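Local coordinates for protein phytochromobilin synthase (Solanum lycopersicum, PDB 6KME) that probably reduces biliverdin IX alpha to phytochromobilin with electrons from ferredoxin, at residues V31-T44 against H191-Q203. The protein carries 1 engineered substitution. Sequence-based numbering, arbitrary orientation.
Sequences VSYKKLIHFALEET and HSVLFSAFKDYYQ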
ATOM      1  N   VAL A  31      15.041  -5.240  13.034  1.00 62.53           N
ATOM      2  CA  VAL A  31      13.797  -5.904  13.414  1.00 69.80           C
ATOM      3  C   VAL A  31      13.406  -6.947  12.381  1.00 63.57           C
ATOM      4  O   VAL A  31      13.963  -6.988  11.282  1.00 71.89           O
ATOM      5  CB  VAL A  31      12.644  -4.896  13.604  1.00 66.77           C
ATOM      6  CG1 VAL A  31      12.688  -4.291  14.995  1.00 66.79           C
ATOM      7  CG2 VAL A  31      12.691  -3.818  12.524  1.00 62.00           C
ATOM      8  N   SER A  32      12.437  -7.783  12.735  1.00 74.99           N
ATOM      9  CA  SER A  32      11.935  -8.816  11.839  1.00 58.60           C
ATOM     10  C   SER A  32      10.488  -8.492  11.495  1.00 42.54           C
ATOM     11  O   SER A  32       9.591  -8.646  12.334  1.00 38.35           O
ATOM     12  CB  SER A  32      12.056 -10.200  12.469  1.00 62.54           C
ATOM     13  OG  SER A  32      11.693 -11.198  11.533  1.00 66.80           O
ATOM     14  N   TYR A  33      10.258  -8.064  10.256  1.00 30.01           N
ATOM     15  CA  TYR A  33       8.893  -7.767   9.837  1.00 30.67           C
ATOM     16  C   TYR A  33       8.025  -9.016   9.708  1.00 31.15           C
ATOM     17  O   TYR A  33       6.798  -8.886   9.623  1.00 29.34           O
ATOM     18  CB  TYR A  33       8.912  -7.001   8.517  1.00 28.64           C
ATOM     19  CG  TYR A  33       9.490  -5.611   8.662  1.00 30.15           C
ATOM     20  CD1 TYR A  33       9.177  -4.828   9.765  1.00 25.98           C
ATOM     21  CD2 TYR A  33      10.365  -5.093   7.707  1.00 31.95           C
ATOM     22  CE1 TYR A  33       9.698  -3.557   9.909  1.00 29.95           C
ATOM     23  CE2 TYR A  33      10.896  -3.828   7.842  1.00 34.43           C
ATOM     24  CZ  TYR A  33      10.558  -3.061   8.942  1.00 35.68           C
ATOM     25  OH  TYR A  33      11.087  -1.796   9.076  1.00 37.78           O
ATOM     26  N   LYS A  34       8.626 -10.213   9.672  1.00 34.15           N
ATOM     27  CA  LYS A  34       7.831 -11.441   9.726  1.00 36.21           C
ATOM     28  C   LYS A  34       6.932 -11.458  10.954  1.00 33.54           C
ATOM     29  O   LYS A  34       5.804 -11.968  10.901  1.00 35.33           O
ATOM     30  CB  LYS A  34       8.743 -12.671   9.722  1.00 39.07           C
ATOM     31  CG  LYS A  34       9.281 -13.067   8.357  1.00 53.16           C
ATOM     32  CD  LYS A  34       9.917 -14.454   8.403  1.00 59.50           C
ATOM     33  CE  LYS A  34       9.044 -15.502   7.716  1.00 70.09           C
ATOM     34  NZ  LYS A  34       7.642 -15.571   8.235  1.00 76.29           N
ATOM     35  N   LYS A  35       7.419 -10.918  12.078  1.00 27.43           N
ATOM     36  CA  LYS A  35       6.596 -10.810  13.279  1.00 32.75           C
ATOM     37  C   LYS A  35       5.279 -10.110  12.977  1.00 32.49           C
ATOM     38  O   LYS A  35       4.225 -10.485  13.510  1.00 27.92           O
ATOM     39  CB  LYS A  35       7.351 -10.052  14.381  1.00 35.63           C
ATOM     40  CG  LYS A  35       8.494 -10.819  15.052  1.00 51.39           C
ATOM     41  CD  LYS A  35       9.302  -9.932  16.026  1.00 68.42           C
ATOM     42  CE  LYS A  35      10.304  -9.019  15.291  1.00 74.95           C
ATOM     43  NZ  LYS A  35      11.252  -8.236  16.154  1.00 76.08           N
ATOM     44  N   LEU A  36       5.322  -9.083  12.123  1.00 28.19           N
ATOM     45  CA  LEU A  36       4.126  -8.299  11.840  1.00 25.62           C
ATOM     46  C   LEU A  36       3.176  -9.055  10.923  1.00 26.16           C
ATOM     47  O   LEU A  36       1.954  -8.937  11.063  1.00 24.35           O
ATOM     48  CB  LEU A  36       4.500  -6.950  11.216  1.00 26.19           C
ATOM     49  CG  LEU A  36       5.152  -5.911  12.134  1.00 32.46           C
ATOM     50  CD1 LEU A  36       5.475  -4.649  11.336  1.00 30.17           C
ATOM     51  CD2 LEU A  36       4.259  -5.605  13.334  1.00 31.89           C
ATOM     52  N   ILE A  37       3.716  -9.817   9.969  1.00 24.95           N
ATOM     53  CA  ILE A  37       2.860 -10.656   9.134  1.00 28.26           C
ATOM     54  C   ILE A  37       2.123 -11.671   9.997  1.00 25.41           C
ATOM     55  O   ILE A  37       0.915 -11.879   9.843  1.00 24.89           O
ATOM     56  CB  ILE A  37       3.676 -11.358   8.033  1.00 28.00           C
ATOM     57  CG1 ILE A  37       4.360 -10.347   7.114  1.00 23.21           C
ATOM     58  CG2 ILE A  37       2.762 -12.230   7.204  1.00 24.46           C
ATOM     59  CD1 ILE A  37       5.589 -10.919   6.390  1.00 28.91           C
ATOM     60  N   HIS A  38       2.847 -12.323  10.913  1.00 25.86           N
ATOM     61  CA  HIS A  38       2.220 -13.288  11.816  1.00 29.90           C
ATOM     62  C   HIS A  38       1.126 -12.628  12.640  1.00 33.51           C
ATOM     63  O   HIS A  38       0.033 -13.188  12.809  1.00 26.17           O
ATOM     64  CB  HIS A  38       3.267 -13.914  12.735  1.00 33.14           C
ATOM     65  CG  HIS A  38       2.722 -14.991  13.624  1.00 48.16           C
ATOM     66  ND1 HIS A  38       2.306 -14.752  14.917  1.00 49.71           N
ATOM     67  CD2 HIS A  38       2.529 -16.315  13.406  1.00 51.98           C
ATOM     68  CE1 HIS A  38       1.881 -15.880  15.458  1.00 50.30           C
ATOM     69  NE2 HIS A  38       2.004 -16.843  14.563  1.00 50.99           N
ATOM     70  N   PHE A  39       1.415 -11.439  13.181  1.00 32.12           N
ATOM     71  CA  PHE A  39       0.398 -10.697  13.914  1.00 29.84           C
ATOM     72  C   PHE A  39      -0.840 -10.486  13.054  1.00 28.28           C
ATOM     73  O   PHE A  39      -1.969 -10.678  13.513  1.00 25.50           O
ATOM     74  CB  PHE A  39       0.941  -9.346  14.388  1.00 27.11           C
ATOM     75  CG  PHE A  39      -0.125  -8.444  14.979  1.00 24.92           C
ATOM     76  CD1 PHE A  39      -0.426  -8.499  16.324  1.00 30.02           C
ATOM     77  CD2 PHE A  39      -0.839  -7.563  14.176  1.00 25.74           C
ATOM     78  CE1 PHE A  39      -1.416  -7.682  16.868  1.00 35.67           C
ATOM     79  CE2 PHE A  39      -1.827  -6.752  14.707  1.00 28.73           C
ATOM     80  CZ  PHE A  39      -2.116  -6.808  16.056  1.00 33.23           C
ATOM     81  N   ALA A  40      -0.645 -10.083  11.795  1.00 21.53           N
ATOM     82  CA  ALA A  40      -1.781  -9.660  10.986  1.00 24.80           C
ATOM     83  C   ALA A  40      -2.634 -10.847  10.580  1.00 29.47           C
ATOM     84  O   ALA A  40      -3.870 -10.765  10.591  1.00 25.73           O
ATOM     85  CB  ALA A  40      -1.299  -8.897   9.750  1.00 26.02           C
ATOM     86  N   LEU A  41      -1.997 -11.962  10.233  1.00 21.78           N
ATOM     87  CA  LEU A  41      -2.766 -13.145   9.860  1.00 27.93           C
ATOM     88  C   LEU A  41      -3.562 -13.681  11.042  1.00 30.45           C
ATOM     89  O   LEU A  41      -4.733 -14.058  10.888  1.00 33.07           O
ATOM     90  CB  LEU A  41      -1.839 -14.220   9.295  1.00 32.68           C
ATOM     91  CG  LEU A  41      -1.016 -13.833   8.062  1.00 31.20           C
ATOM     92  CD1 LEU A  41      -0.215 -15.031   7.555  1.00 37.16           C
ATOM     93  CD2 LEU A  41      -1.881 -13.246   6.948  1.00 31.31           C
ATOM     94  N   GLU A  42      -2.949 -13.725  12.232  1.00 28.29           N
ATOM     95  CA  GLU A  42      -3.675 -14.172  13.426  1.00 31.43           C
ATOM     96  C   GLU A  42      -4.867 -13.266  13.729  1.00 31.76           C
ATOM     97  O   GLU A  42      -5.970 -13.754  14.020  1.00 26.62           O
ATOM     98  CB  GLU A  42      -2.738 -14.224  14.635  1.00 33.72           C
ATOM     99  CG  GLU A  42      -1.637 -15.255  14.545  1.00 53.55           C
ATOM    100  CD  GLU A  42      -1.885 -16.434  15.453  1.00 77.32           C
ATOM    101  OE1 GLU A  42      -3.058 -16.844  15.585  1.00 86.42           O
ATOM    102  OE2 GLU A  42      -0.910 -16.943  16.044  1.00 88.30           O
ATOM    103  N   GLU A  43      -4.656 -11.941  13.701  1.00 28.22           N
ATOM    104  CA  GLU A  43      -5.757 -11.015  13.966  1.00 30.40           C
ATOM    105  C   GLU A  43      -6.869 -11.172  12.935  1.00 29.72           C
ATOM    106  O   GLU A  43      -8.054 -11.185  13.291  1.00 27.55           O
ATOM    107  CB  GLU A  43      -5.259  -9.565  13.990  1.00 25.77           C
ATOM    108  CG  GLU A  43      -4.485  -9.174  15.240  1.00 33.96           C
ATOM    109  CD  GLU A  43      -5.340  -9.027  16.500  1.00 38.14           C
ATOM    110  OE1 GLU A  43      -6.384  -8.328  16.484  1.00 36.64           O
ATOM    111  OE2 GLU A  43      -4.948  -9.614  17.529  1.00 48.42           O
ATOM    112  N   THR A  44      -6.510 -11.307  11.654  1.00 23.95           N
ATOM    113  CA  THR A  44      -7.533 -11.466  10.623  1.00 31.89           C
ATOM    114  C   THR A  44      -8.406 -12.686  10.900  1.00 26.98           C
ATOM    115  O   THR A  44      -9.634 -12.635  10.745  1.00 22.59           O
ATOM    116  CB  THR A  44      -6.887 -11.572   9.237  1.00 30.98           C
ATOM    117  OG1 THR A  44      -5.907 -10.541   9.080  1.00 26.14           O
ATOM    118  CG2 THR A  44      -7.950 -11.430   8.131  1.00 21.53           C
ATOM    119  N   HIS A 191      11.704   1.466  16.046  1.00 30.19           N
ATOM    120  CA  HIS A 191      11.081   0.256  15.516  1.00 34.87           C
ATOM    121  C   HIS A 191       9.943  -0.228  16.406  1.00 34.89           C
ATOM    122  O   HIS A 191       8.949  -0.771  15.903  1.00 27.84           O
ATOM    123  CB  HIS A 191      12.135  -0.830  15.321  1.00 34.75           C
ATOM    124  CG  HIS A 191      12.997  -0.605  14.112  1.00 39.70           C
ATOM    125  ND1 HIS A 191      14.373  -0.660  14.152  1.00 42.02           N
ATOM    126  CD2 HIS A 191      12.671  -0.315  12.829  1.00 39.23           C
ATOM    127  CE1 HIS A 191      14.859  -0.418  12.947  1.00 41.13           C
ATOM    128  NE2 HIS A 191      13.846  -0.207  12.125  1.00 36.53           N
ATOM    129  N   SER A 192      10.069  -0.042  17.722  1.00 31.64           N
ATOM    130  CA  SER A 192       8.961  -0.348  18.621  1.00 36.60           C
ATOM    131  C   SER A 192       7.737   0.499  18.290  1.00 34.69           C
ATOM    132  O   SER A 192       6.612  -0.008  18.266  1.00 29.28           O
ATOM    133  CB  SER A 192       9.396  -0.141  20.074  1.00 36.91           C
ATOM    134  OG  SER A 192       8.289  -0.206  20.958  1.00 53.40           O
ATOM    135  N   VAL A 193       7.937   1.791  18.015  1.00 35.28           N
ATOM    136  CA  VAL A 193       6.817   2.653  17.641  1.00 28.77           C
ATOM    137  C   VAL A 193       6.209   2.201  16.317  1.00 28.24           C
ATOM    138  O   VAL A 193       4.977   2.159  16.160  1.00 28.59           O
ATOM    139  CB  VAL A 193       7.276   4.120  17.587  1.00 30.86           C
ATOM    140  CG1 VAL A 193       6.163   5.004  17.077  1.00 29.29           C
ATOM    141  CG2 VAL A 193       7.717   4.574  18.970  1.00 36.77           C
ATOM    142  N   LEU A 194       7.059   1.854  15.347  1.00 24.14           N
ATOM    143  CA  LEU A 194       6.567   1.405  14.051  1.00 23.43           C
ATOM    144  C   LEU A 194       5.717   0.152  14.187  1.00 23.57           C
ATOM    145  O   LEU A 194       4.677   0.023  13.527  1.00 21.55           O
ATOM    146  CB  LEU A 194       7.742   1.137  13.113  1.00 20.70           C
ATOM    147  CG  LEU A 194       7.376   0.566  11.743  1.00 28.60           C
ATOM    148  CD1 LEU A 194       6.503   1.545  10.974  1.00 22.06           C
ATOM    149  CD2 LEU A 194       8.637   0.202  10.942  1.00 23.73           C
ATOM    150  N   PHE A 195       6.163  -0.798  15.015  1.00 27.39           N
ATOM    151  CA  PHE A 195       5.379  -2.008  15.243  1.00 25.53           C
ATOM    152  C   PHE A 195       4.026  -1.674  15.861  1.00 25.93           C
ATOM    153  O   PHE A 195       2.991  -2.179  15.416  1.00 26.94           O
ATOM    154  CB  PHE A 195       6.161  -2.983  16.128  1.00 24.12           C
ATOM    155  CG  PHE A 195       7.086  -3.893  15.362  1.00 32.10           C
ATOM    156  CD1 PHE A 195       7.944  -3.386  14.392  1.00 39.42           C
ATOM    157  CD2 PHE A 195       7.111  -5.257  15.625  1.00 35.72           C
ATOM    158  CE1 PHE A 195       8.803  -4.224  13.688  1.00 41.22           C
ATOM    159  CE2 PHE A 195       7.964  -6.100  14.921  1.00 32.83           C
ATOM    160  CZ  PHE A 195       8.811  -5.582  13.955  1.00 38.69           C
ATOM    161  N   SER A 196       4.011  -0.811  16.882  1.00 25.81           N
ATOM    162  CA  SER A 196       2.747  -0.434  17.517  1.00 27.70           C
ATOM    163  C   SER A 196       1.799   0.223  16.519  1.00 28.07           C
ATOM    164  O   SER A 196       0.584  -0.007  16.563  1.00 26.03           O
ATOM    165  CB  SER A 196       3.006   0.506  18.695  1.00 28.29           C
ATOM    166  OG  SER A 196       3.750  -0.141  19.715  1.00 32.08           O
ATOM    167  N   ALA A 197       2.340   1.045  15.612  1.00 24.89           N
ATOM    168  CA  ALA A 197       1.529   1.719  14.599  1.00 24.37           C
ATOM    169  C   ALA A 197       0.921   0.721  13.616  1.00 23.25           C
ATOM    170  O   ALA A 197      -0.266   0.814  13.286  1.00 20.17           O
ATOM    171  CB  ALA A 197       2.373   2.759  13.848  1.00 22.16           C
ATOM    172  N   PHE A 198       1.735  -0.206  13.099  1.00 22.20           N
ATOM    173  CA  PHE A 198       1.220  -1.237  12.198  1.00 26.13           C
ATOM    174  C   PHE A 198       0.051  -1.973  12.839  1.00 25.59           C
ATOM    175  O   PHE A 198      -0.990  -2.177  12.205  1.00 25.43           O
ATOM    176  CB  PHE A 198       2.332  -2.225  11.819  1.00 20.93           C
ATOM    177  CG  PHE A 198       1.871  -3.360  10.934  1.00 25.31           C
ATOM    178  CD1 PHE A 198       1.308  -4.507  11.485  1.00 25.21           C
ATOM    179  CD2 PHE A 198       2.011  -3.281   9.550  1.00 23.15           C
ATOM    180  CE1 PHE A 198       0.877  -5.562  10.675  1.00 27.15           C
ATOM    181  CE2 PHE A 198       1.589  -4.322   8.728  1.00 22.08           C
ATOM    182  CZ  PHE A 198       1.021  -5.470   9.292  1.00 27.87           C
ATOM    183  N   LYS A 199       0.210  -2.377  14.101  1.00 25.02           N
ATOM    184  CA  LYS A 199      -0.826  -3.160  14.773  1.00 26.85           C
ATOM    185  C   LYS A 199      -2.092  -2.334  15.004  1.00 25.81           C
ATOM    186  O   LYS A 199      -3.209  -2.804  14.739  1.00 23.06           O
ATOM    187  CB  LYS A 199      -0.279  -3.709  16.092  1.00 28.15           C
ATOM    188  CG  LYS A 199       0.847  -4.723  15.909  1.00 27.82           C
ATOM    189  CD  LYS A 199       1.451  -5.114  17.241  1.00 32.91           C
ATOM    190  CE  LYS A 199       2.703  -5.952  17.066  1.00 33.50           C
ATOM    191  NZ  LYS A 199       3.197  -6.411  18.391  1.00 37.13           N
ATOM    192  N   ASP A 200      -1.930  -1.095  15.487  1.00 23.48           N
ATOM    193  CA  ASP A 200      -3.067  -0.197  15.684  1.00 30.11           C
ATOM    194  C   ASP A 200      -3.803   0.085  14.378  1.00 26.17           C
ATOM    195  O   ASP A 200      -5.043   0.065  14.339  1.00 25.70           O
ATOM    196  CB  ASP A 200      -2.586   1.113  16.308  1.00 27.44           C
ATOM    197  CG  ASP A 200      -2.388   0.998  17.805  1.00 35.87           C
ATOM    198  OD1 ASP A 200      -2.757  -0.061  18.357  1.00 34.79           O
ATOM    199  OD2 ASP A 200      -1.874   1.954  18.427  1.00 36.97           O
ATOM    200  N   TYR A 201      -3.059   0.371  13.306  1.00 20.90           N
ATOM    201  CA  TYR A 201      -3.667   0.657  12.008  1.00 18.14           C
ATOM    202  C   TYR A 201      -4.337  -0.587  11.430  1.00 20.73           C
ATOM    203  O   TYR A 201      -5.429  -0.501  10.849  1.00 21.29           O
ATOM    204  CB  TYR A 201      -2.611   1.208  11.028  1.00 18.06           C
ATOM    205  CG  TYR A 201      -2.433   2.730  11.083  1.00 22.03           C
ATOM    206  CD1 TYR A 201      -2.178   3.376  12.293  1.00 20.86           C
ATOM    207  CD2 TYR A 201      -2.525   3.509   9.933  1.00 21.86           C
ATOM    208  CE1 TYR A 201      -2.024   4.772  12.360  1.00 24.09           C
ATOM    209  CE2 TYR A 201      -2.366   4.919   9.988  1.00 23.43           C
ATOM    210  CZ  TYR A 201      -2.126   5.533  11.207  1.00 21.52           C
ATOM    211  OH  TYR A 201      -1.973   6.905  11.283  1.00 23.97           O
ATOM    212  N   TYR A 202      -3.711  -1.761  11.579  1.00 21.32           N
ATOM    213  CA  TYR A 202      -4.333  -2.956  11.014  1.00 20.40           C
ATOM    214  C   TYR A 202      -5.591  -3.351  11.792  1.00 22.37           C
ATOM    215  O   TYR A 202      -6.581  -3.800  11.196  1.00 19.52           O
ATOM    216  CB  TYR A 202      -3.333  -4.115  10.941  1.00 22.30           C
ATOM    217  CG  TYR A 202      -3.876  -5.237  10.075  1.00 22.58           C
ATOM    218  CD1 TYR A 202      -4.093  -5.036   8.714  1.00 17.32           C
ATOM    219  CD2 TYR A 202      -4.221  -6.464  10.619  1.00 19.12           C
ATOM    220  CE1 TYR A 202      -4.628  -6.040   7.906  1.00 19.97           C
ATOM    221  CE2 TYR A 202      -4.760  -7.489   9.813  1.00 23.95           C
ATOM    222  CZ  TYR A 202      -4.961  -7.260   8.461  1.00 23.90           C
ATOM    223  OH  TYR A 202      -5.494  -8.251   7.660  1.00 25.09           O
ATOM    224  N   GLN A 203      -5.589  -3.169  13.120  1.00 22.83           N
ATOM    225  CA  GLN A 203      -6.795  -3.446  13.890  1.00 25.98           C
ATOM    226  C   GLN A 203      -7.910  -2.465  13.535  1.00 27.31           C
ATOM    227  O   GLN A 203      -9.086  -2.847  13.477  1.00 23.36           O
ATOM    228  CB  GLN A 203      -6.481  -3.416  15.391  1.00 29.94           C
ATOM    229  CG  GLN A 203      -5.640  -4.614  15.859  1.00 27.75           C
ATOM    230  CD  GLN A 203      -5.308  -4.566  17.341  1.00 32.19           C
ATOM    231  OE1 GLN A 203      -4.968  -3.514  17.876  1.00 40.54           O
ATOM    232  NE2 GLN A 203      -5.418  -5.705  18.012  1.00 35.86           N
TER
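Leu36 meets Phe195 and Phe198 near the start of helix 34-47, within a near-parallel helix pair in which helices 34-47 and 188-211 pack side by side on one side of the antiparallel sheet of the ferredoxin-dependent bilin reductase fold. The axes of the two segments come within 10.6 Å at an angle of 21°. Both helices rest on this sheet: Leu36, Leu194 and Phe198 touch Phe117 of strand 112-119, while Ala40 reaches Phe100 of strand 96-104. Leu36 fills the groove between two aromatic rings, its CG 4.0 Å from the centroid of the Phe195 ring and almost on the ring normal, its CB over a face of Phe198. With its CG anti to the backbone N (chi1 172°), Phe39 extends toward helix 188-211 and takes Lys199 CG over the ring centre, 3.5 Å from the centroid; Glu43 CG lies over the opposite face, toward its rim. Replacing Phe39 by an alanine is likely to open a gap between the methylenes of Lys199 and Glu43 and leave the Lys199 chain freer to turn. Beyond that ring, Gln203 NE2 donates a nearly straight bond to Glu43 OE1 (3.2 Å, 178°), in its own amide plane but from above the carboxylate. Nearer the sheet, Ala40 CB lies over a face of Tyr202, whose OH donates to Thr44 OG1 at 2.7 Å; Thr44 OG1 in turn donates to Ala40 O, reaching it from the face opposite Thr44 N.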